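Local coordinates for CDP-4-keto-6-deoxy-D-glucose-3-dehydrase (Yersinia pseudotuberculosis, PDB 3BB8), which uses pyridoxal 5'-phosphate and probably removes the C3 hydroxyl of CDP-4-keto-6-deoxy-D-glucose during lipopolysaccharide sugar synthesis, at residues Tyr217-Ala229 with Gln295-Phe309. The protein carries 1 engineered substitution. Sequence-based numbering, arbitrary orientation.
Sequences YPAKHITMGEGGA and QAACGLAQLERIEEF. Engineered in segment 217-229: K220 (natural residue His). With PLP (pyridoxal-5'-phosphate), chain C.
I222 packs on Q302, CB to CB at 3.6 Å, setting the loop against the helix, and its two branches then part along the helix. CG2 meets I306 CD1 at 3.8 Å and approaches the edge of the F309 ring near its plane, whereas CD1 reaches L303 CD2 at 4.0 Å. CG1 stands between the backbone N and the carbonyl carbon (chi1 63°), which sends CD1 to L303 and leaves CG2 for I306 and F309.

At the start of the helical segment, the extended M224 chain runs beside Q295, with SD 3.9 Å from Q295 CB, and its CG passes close to the G299 backbone, where the helix has no side chain. Q295 NE2 gives a fairly straight hydrogen bond to E226 O, 2.7 Å at 162°; the acceptor lies in the amide plane, but the donor stands above the carbonyl plane. Q295 OE1 is held by T292, so both ends of this buried amide are engaged.

T223 OG1 accepts from G225 N (2.9 Å) in an ST turn and is also hydrogen-bonded to F216 O, just before the segment, which ties the loop to itself.

On the looser side, residues 217-220 make no contact with the helical segment; there Y217 and K220 line the cofactor pocket, while the helix turns an exposed, acidic face to solvent. K220, engineered in place of the natural His, is joined through NZ to C4A of pyridoxal phosphate (1.3 Å) as a Schiff base, like the internal aldimine of lysine-bearing PLP enzymes, in a protein of the aspartate aminotransferase fold.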
loop_
_atom_site.group_PDB
_atom_site.type_symbol
_atom_site.label_atom_id
_atom_site.label_comp_id
_atom_site.label_asym_id
_atom_site.label_seq_id
_atom_site.Cartn_x
_atom_site.Cartn_y
_atom_site.Cartn_z
ATOM N N TYR A 217 6.292 1.678 -10.630
ATOM C CA TYR A 217 5.736 0.475 -11.237
ATOM C C TYR A 217 6.710 0.186 -12.410
ATOM O O TYR A 217 7.315 1.109 -12.954
ATOM C CB TYR A 217 4.319 0.779 -11.741
ATOM C CG TYR A 217 3.584 -0.421 -12.271
ATOM C CD1 TYR A 217 3.225 -1.466 -11.425
ATOM C CD2 TYR A 217 3.308 -0.548 -13.630
ATOM C CE1 TYR A 217 2.619 -2.609 -11.915
ATOM C CE2 TYR A 217 2.700 -1.688 -14.129
ATOM C CZ TYR A 217 2.362 -2.713 -13.266
ATOM O OH TYR A 217 1.783 -3.861 -13.754
ATOM N N PRO A 218 6.873 -1.085 -12.816
ATOM C CA PRO A 218 7.805 -1.395 -13.915
ATOM C C PRO A 218 7.711 -0.581 -15.209
ATOM O O PRO A 218 8.710 -0.398 -15.906
ATOM C CB PRO A 218 7.583 -2.887 -14.144
ATOM C CG PRO A 218 7.262 -3.381 -12.730
ATOM C CD PRO A 218 6.282 -2.316 -12.262
ATOM N N ALA A 219 6.526 -0.084 -15.525
ATOM C CA ALA A 219 6.339 0.685 -16.746
ATOM C C ALA A 219 6.876 2.108 -16.640
ATOM O O ALA A 219 7.067 2.781 -17.657
ATOM C CB ALA A 219 4.849 0.713 -17.112
ATOM N N LYS A 220 7.136 2.561 -15.417
ATOM C CA LYS A 220 7.598 3.929 -15.213
ATOM C C LYS A 220 9.123 4.171 -15.370
ATOM O O LYS A 220 9.895 3.244 -15.602
ATOM C CB LYS A 220 7.052 4.431 -13.860
ATOM C CG LYS A 220 5.604 5.063 -13.928
ATOM C CD LYS A 220 4.398 4.077 -14.034
ATOM C CE LYS A 220 3.096 4.814 -14.496
ATOM N NZ LYS A 220 1.668 4.245 -14.262
ATOM N N HIS A 221 9.551 5.427 -15.268
ATOM C CA HIS A 221 10.967 5.769 -15.435
ATOM C C HIS A 221 11.957 4.863 -14.705
ATOM O O HIS A 221 12.904 4.365 -15.316
ATOM C CB HIS A 221 11.175 7.227 -15.064
ATOM C CG HIS A 221 10.482 8.172 -15.995
ATOM N ND1 HIS A 221 11.054 8.614 -17.167
ATOM C CD2 HIS A 221 9.246 8.723 -15.949
ATOM C CE1 HIS A 221 10.202 9.398 -17.803
ATOM N NE2 HIS A 221 9.096 9.481 -17.084
ATOM N N ILE A 222 11.755 4.653 -13.404
ATOM C CA ILE A 222 12.613 3.746 -12.640
ATOM C C ILE A 222 11.654 2.862 -11.866
ATOM O O ILE A 222 10.515 3.257 -11.633
ATOM C CB ILE A 222 13.562 4.493 -11.659
ATOM C CG1 ILE A 222 12.758 5.259 -10.603
ATOM C CG2 ILE A 222 14.479 5.411 -12.442
ATOM C CD1 ILE A 222 13.620 5.976 -9.571
ATOM N N THR A 223 12.099 1.682 -11.450
ATOM C CA THR A 223 11.188 0.786 -10.751
ATOM C C THR A 223 11.652 0.130 -9.441
ATOM O O THR A 223 12.850 0.017 -9.160
ATOM C CB THR A 223 10.759 -0.338 -11.702
ATOM O OG1 THR A 223 9.758 -1.156 -11.081
ATOM C CG2 THR A 223 11.965 -1.199 -12.047
ATOM N N MET A 224 10.683 -0.301 -8.639
ATOM C CA MET A 224 10.964 -1.147 -7.486
ATOM C C MET A 224 10.123 -2.419 -7.482
ATOM O O MET A 224 9.904 -3.027 -6.435
ATOM C CB MET A 224 10.557 -0.440 -6.190
ATOM C CG MET A 224 11.327 0.841 -5.913
ATOM S SD MET A 224 10.939 1.551 -4.302
ATOM C CE MET A 224 11.510 3.233 -4.527
ATOM N N GLY A 225 9.653 -2.814 -8.660
ATOM C CA GLY A 225 8.417 -3.566 -8.774
ATOM C C GLY A 225 7.131 -2.815 -8.494
ATOM O O GLY A 225 6.367 -2.509 -9.409
ATOM N N GLU A 226 6.892 -2.516 -7.221
ATOM C CA GLU A 226 5.715 -1.758 -6.821
ATOM C C GLU A 226 6.291 -0.758 -5.826
ATOM O O GLU A 226 7.093 -1.135 -4.969
ATOM C CB GLU A 226 4.672 -2.640 -6.135
ATOM C CG GLU A 226 4.031 -3.684 -7.037
ATOM C CD GLU A 226 2.904 -3.142 -7.913
ATOM O OE1 GLU A 226 2.656 -1.913 -7.928
ATOM O OE2 GLU A 226 2.262 -3.966 -8.596
ATOM N N GLY A 227 5.921 0.510 -5.976
ATOM C CA GLY A 227 6.407 1.533 -5.076
ATOM C C GLY A 227 6.176 2.905 -5.664
ATOM O O GLY A 227 5.882 3.033 -6.856
ATOM N N GLY A 228 6.301 3.933 -4.832
ATOM C CA GLY A 228 6.127 5.297 -5.290
ATOM C C GLY A 228 6.640 6.237 -4.215
ATOM O O GLY A 228 7.207 5.772 -3.224
ATOM N N ALA A 229 6.434 7.546 -4.389
ATOM C CA ALA A 229 6.882 8.501 -3.401
ATOM C C ALA A 229 6.132 9.823 -3.437
ATOM O O ALA A 229 5.673 10.272 -4.496
ATOM C CB ALA A 229 8.388 8.762 -3.567
ATOM N N GLN A 295 12.561 -3.195 -1.751
ATOM C CA GLN A 295 12.079 -2.326 -2.808
ATOM C C GLN A 295 12.962 -1.085 -2.842
ATOM O O GLN A 295 13.383 -0.637 -3.908
ATOM C CB GLN A 295 10.619 -1.923 -2.542
ATOM C CG GLN A 295 9.610 -3.046 -2.740
ATOM C CD GLN A 295 8.341 -2.865 -1.906
ATOM O OE1 GLN A 295 8.276 -3.280 -0.746
ATOM N NE2 GLN A 295 7.334 -2.235 -2.492
ATOM N N ALA A 296 13.239 -0.523 -1.672
ATOM C CA ALA A 296 14.082 0.668 -1.596
ATOM C C ALA A 296 15.421 0.451 -2.314
ATOM O O ALA A 296 15.913 1.341 -3.004
ATOM C CB ALA A 296 14.334 1.040 -0.135
ATOM N N ALA A 297 15.997 -0.736 -2.145
ATOM C CA ALA A 297 17.278 -1.075 -2.759
ATOM C C ALA A 297 17.206 -0.981 -4.279
ATOM O O ALA A 297 18.006 -0.276 -4.908
ATOM C CB ALA A 297 17.695 -2.490 -2.346
ATOM N N CYS A 298 16.246 -1.700 -4.859
ATOM C CA CYS A 298 16.061 -1.710 -6.301
ATOM C C CYS A 298 15.969 -0.276 -6.786
ATOM O O CYS A 298 16.637 0.108 -7.738
ATOM C CB CYS A 298 14.788 -2.478 -6.663
ATOM S SG CYS A 298 14.588 -2.850 -8.427
ATOM N N GLY A 299 15.158 0.523 -6.109
ATOM C CA GLY A 299 15.011 1.912 -6.493
ATOM C C GLY A 299 16.307 2.695 -6.418
ATOM O O GLY A 299 16.580 3.531 -7.275
ATOM N N LEU A 300 17.118 2.430 -5.393
ATOM C CA LEU A 300 18.387 3.147 -5.233
ATOM C C LEU A 300 19.304 2.898 -6.427
ATOM O O LEU A 300 19.846 3.841 -6.997
ATOM C CB LEU A 300 19.087 2.740 -3.933
ATOM C CG LEU A 300 20.358 3.529 -3.598
ATOM C CD1 LEU A 300 20.057 5.019 -3.502
ATOM C CD2 LEU A 300 20.925 3.017 -2.294
ATOM N N ALA A 301 19.466 1.633 -6.804
ATOM C CA ALA A 301 20.297 1.280 -7.957
ATOM C C ALA A 301 19.789 2.031 -9.191
ATOM O O ALA A 301 20.561 2.688 -9.896
ATOM C CB ALA A 301 20.243 -0.236 -8.208
ATOM N N GLN A 302 18.482 1.932 -9.432
ATOM C CA GLN A 302 17.834 2.593 -10.561
ATOM C C GLN A 302 18.166 4.085 -10.612
ATOM O O GLN A 302 18.332 4.655 -11.690
ATOM C CB GLN A 302 16.306 2.431 -10.471
ATOM C CG GLN A 302 15.757 1.026 -10.709
ATOM C CD GLN A 302 15.690 0.652 -12.185
ATOM O OE1 GLN A 302 16.681 0.224 -12.780
ATOM N NE2 GLN A 302 14.517 0.822 -12.783
ATOM N N LEU A 303 18.254 4.721 -9.450
ATOM C CA LEU A 303 18.548 6.150 -9.400
ATOM C C LEU A 303 19.852 6.541 -10.094
ATOM O O LEU A 303 20.026 7.688 -10.506
ATOM C CB LEU A 303 18.574 6.640 -7.949
ATOM C CG LEU A 303 17.223 7.054 -7.358
ATOM C CD1 LEU A 303 17.406 7.466 -5.901
ATOM C CD2 LEU A 303 16.645 8.213 -8.158
ATOM N N GLU A 304 20.774 5.600 -10.221
ATOM C CA GLU A 304 22.025 5.920 -10.883
ATOM C C GLU A 304 21.770 6.125 -12.378
ATOM O O GLU A 304 22.313 7.044 -12.997
ATOM C CB GLU A 304 23.039 4.790 -10.674
ATOM C CG GLU A 304 23.396 4.527 -9.211
ATOM C CD GLU A 304 24.392 3.386 -9.044
ATOM O OE1 GLU A 304 25.496 3.467 -9.628
ATOM O OE2 GLU A 304 24.074 2.409 -8.328
ATOM N N ARG A 305 20.904 5.281 -12.935
ATOM C CA ARG A 305 20.581 5.299 -14.359
ATOM C C ARG A 305 19.498 6.286 -14.797
ATOM O O ARG A 305 19.202 6.379 -15.984
ATOM C CB ARG A 305 20.187 3.879 -14.783
ATOM C CG ARG A 305 21.083 2.835 -14.128
ATOM C CD ARG A 305 20.590 1.403 -14.262
ATOM N NE ARG A 305 20.936 0.807 -15.547
ATOM C CZ ARG A 305 21.144 -0.495 -15.732
ATOM N NH1 ARG A 305 21.048 -1.341 -14.711
ATOM N NH2 ARG A 305 21.437 -0.954 -16.943
ATOM N N ILE A 306 18.924 7.037 -13.863
ATOM C CA ILE A 306 17.856 7.964 -14.218
ATOM C C ILE A 306 18.240 9.034 -15.241
ATOM O O ILE A 306 17.474 9.314 -16.166
ATOM C CB ILE A 306 17.267 8.655 -12.963
ATOM C CG1 ILE A 306 16.115 9.581 -13.363
ATOM C CG2 ILE A 306 18.341 9.446 -12.246
ATOM C CD1 ILE A 306 14.946 8.866 -14.004
ATOM N N GLU A 307 19.416 9.638 -15.084
ATOM C CA GLU A 307 19.839 10.677 -16.023
ATOM C C GLU A 307 20.015 10.092 -17.417
ATOM O O GLU A 307 19.667 10.718 -18.413
ATOM C CB GLU A 307 21.130 11.336 -15.538
ATOM C CG GLU A 307 20.922 12.169 -14.280
ATOM C CD GLU A 307 22.173 12.901 -13.835
ATOM O OE1 GLU A 307 23.150 12.229 -13.440
ATOM O OE2 GLU A 307 22.174 14.153 -13.881
ATOM N N GLU A 308 20.550 8.880 -17.471
ATOM C CA GLU A 308 20.749 8.176 -18.724
ATOM C C GLU A 308 19.365 7.963 -19.352
ATOM O O GLU A 308 19.111 8.348 -20.499
ATOM C CB GLU A 308 21.403 6.823 -18.443
ATOM C CG GLU A 308 21.674 5.984 -19.674
ATOM C CD GLU A 308 21.519 4.498 -19.401
ATOM O OE1 GLU A 308 21.992 4.031 -18.340
ATOM O OE2 GLU A 308 20.926 3.794 -20.254
ATOM N N PHE A 309 18.476 7.349 -18.575
ATOM C CA PHE A 309 17.113 7.068 -19.010
ATOM C C PHE A 309 16.388 8.289 -19.561
ATOM O O PHE A 309 15.815 8.230 -20.643
ATOM C CB PHE A 309 16.301 6.481 -17.855
ATOM C CG PHE A 309 16.709 5.089 -17.466
ATOM C CD1 PHE A 309 17.465 4.303 -18.324
ATOM C CD2 PHE A 309 16.288 4.546 -16.262
ATOM C CE1 PHE A 309 17.796 2.984 -17.987
ATOM C CE2 PHE A 309 16.608 3.234 -15.916
ATOM C CZ PHE A 309 17.364 2.447 -16.781
HETATM N N1 PLP C . -0.986 8.413 -12.208
HETATM C C2 PLP C . -0.483 8.193 -13.480
HETATM C C2A PLP C . -0.657 9.301 -14.510
HETATM C C3 PLP C . 0.173 6.962 -13.780
HETATM O O3 PLP C . 0.675 6.704 -15.008
HETATM C C4 PLP C . 0.317 5.940 -12.747
HETATM C C4A PLP C . 1.075 4.620 -13.122
HETATM C C5 PLP C . -0.236 6.225 -11.455
HETATM C C6 PLP C . -0.889 7.497 -11.226
HETATM C C5A PLP C . -0.212 5.335 -10.250
HETATM O O4P PLP C . 0.910 4.579 -10.137
HETATM P P PLP C . 0.951 3.032 -9.703
HETATM O O1P PLP C . 2.372 2.774 -9.246
HETATM O O2P PLP C . 0.597 2.198 -11.069
HETATM O O3P PLP C . -0.090 2.763 -8.611
#